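Local structure of hypothetical protein yibA (Escherichia coli, 1OYZ) at residues A116-C119 and K120-P123. The protein is of unknown function, contains HEAT repeats, and may have oxidoreductase activity. Residues are numbered along the deposited sequence; the frame is centred on the assembly and turned at random.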
loop_
_atom_site.group_PDB
_atom_site.type_symbol
_atom_site.label_atom_id
_atom_site.label_comp_id
_atom_site.label_asym_id
_atom_site.label_seq_id
_atom_site.Cartn_x
_atom_site.Cartn_y
_atom_site.Cartn_z
ATOM N N ALA A 116 4.240 11.092 0.515
ATOM C CA ALA A 116 4.510 9.947 1.393
ATOM C C ALA A 116 6.014 9.639 1.324
ATOM O O ALA A 116 6.672 9.474 2.352
ATOM C CB ALA A 116 3.688 8.719 0.939
ATOM N N GLN A 117 6.536 9.584 0.099
ATOM C CA GLN A 117 7.947 9.333 -0.120
ATOM C C GLN A 117 8.763 10.347 0.681
ATOM O O GLN A 117 9.640 9.980 1.460
ATOM C CB GLN A 117 8.297 9.503 -1.585
ATOM C CG GLN A 117 7.497 8.672 -2.548
ATOM C CD GLN A 117 7.927 7.228 -2.576
ATOM O OE1 GLN A 117 7.805 6.560 -3.605
ATOM N NE2 GLN A 117 8.422 6.727 -1.448
ATOM N N ARG A 118 8.457 11.626 0.489
ATOM C CA ARG A 118 9.191 12.682 1.171
ATOM C C ARG A 118 9.084 12.607 2.700
ATOM O O ARG A 118 10.043 12.903 3.413
ATOM C CB ARG A 118 8.721 14.065 0.678
ATOM C CG ARG A 118 8.769 14.251 -0.847
ATOM C CD ARG A 118 9.626 15.460 -1.271
ATOM N NE ARG A 118 10.993 15.343 -0.763
ATOM C CZ ARG A 118 12.043 14.917 -1.457
ATOM N NH1 ARG A 118 11.923 14.566 -2.731
ATOM N NH2 ARG A 118 13.225 14.807 -0.855
ATOM N N CYS A 119 7.926 12.204 3.209
ATOM C CA CYS A 119 7.749 12.116 4.651
ATOM C C CYS A 119 8.635 11.007 5.223
ATOM O O CYS A 119 9.306 11.178 6.253
ATOM C CB CYS A 119 6.288 11.837 4.988
ATOM S SG CYS A 119 5.890 11.927 6.765
ATOM N N LYS A 120 8.649 9.870 4.549
ATOM C CA LYS A 120 9.467 8.785 5.033
ATOM C C LYS A 120 10.917 9.261 5.183
ATOM O O LYS A 120 11.562 8.968 6.192
ATOM C CB LYS A 120 9.382 7.604 4.083
ATOM C CG LYS A 120 9.849 6.323 4.711
ATOM C CD LYS A 120 9.609 5.158 3.775
ATOM C CE LYS A 120 9.922 3.837 4.456
ATOM N NZ LYS A 120 9.613 2.699 3.538
ATOM N N LYS A 121 11.423 10.007 4.203
ATOM C CA LYS A 121 12.792 10.501 4.290
ATOM C C LYS A 121 12.955 11.639 5.317
ATOM O O LYS A 121 14.064 11.936 5.761
ATOM C CB LYS A 121 13.294 10.998 2.923
ATOM C CG LYS A 121 13.268 9.963 1.785
ATOM C CD LYS A 121 14.353 10.271 0.743
ATOM C CE LYS A 121 13.841 10.247 -0.703
ATOM N NZ LYS A 121 12.770 11.260 -0.964
ATOM N N ASN A 122 11.858 12.288 5.690
ATOM C CA ASN A 122 11.949 13.380 6.638
ATOM C C ASN A 122 10.584 13.536 7.290
ATOM O O ASN A 122 9.710 14.259 6.799
ATOM C CB ASN A 122 12.386 14.666 5.928
ATOM C CG ASN A 122 12.715 15.791 6.900
ATOM O OD1 ASN A 122 13.063 16.905 6.493
ATOM N ND2 ASN A 122 12.605 15.506 8.195
ATOM N N PRO A 123 10.388 12.832 8.410
ATOM C CA PRO A 123 9.185 12.782 9.241
ATOM C C PRO A 123 8.629 14.132 9.709
ATOM O O PRO A 123 7.514 14.194 10.208
ATOM C CB PRO A 123 9.625 11.910 10.408
ATOM C CG PRO A 123 10.606 10.998 9.781
ATOM C CD PRO A 123 11.417 11.910 8.929
#
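Arg118 and Lys121 both start with CG beside the backbone N and anti to the carbonyl carbon (chi1 -54° and -58°), then bend, Arg118 at chi2 and chi3 and Lys121 at chi3 and chi4, until their charged ends meet. Lys121 NZ sits over one face of the Arg118 guanidinium, 3.4 Å above its plane and displaced toward the rim, with NH2 of Arg118 as its nearest atom at 3.6 Å. The proximity of two like charges is probably eased by nearby carbonyls: NH1 of Arg118 hydrogen-bonds to the backbone oxygens of Leu78 and Ile81, and Lys121 NZ makes a weak bond to that of Gly79. The aliphatic part of Lys121 lies against the preceding turn, its CG 3.6 Å from Gln117 O.

This is the C-terminal turn of helix 105-121, one of the packed helices of an all-helical chain with HEAT repeats. Regular i to i+4 bonding persists from Lys120 N to Ala116 O (3.0 Å) and from Lys121 N to Gln117 O (3.3 Å). Asn122 then leaves helical geometry, and its N keeps a weak, bent bond to Arg118 O (3.0 Å, N-H...O angle 124°). Pro123 has no amide hydrogen to continue the pattern. The buried Cys119 side chain packs on Ser126 and Ile129 of helix 126-136. Lys120, extended beyond CG, runs away from the segment 116-119 after its CB touches Gln117 O, and packs on Val154, while Arg118 also packs on Val91 and Leu95 of helix 88-101.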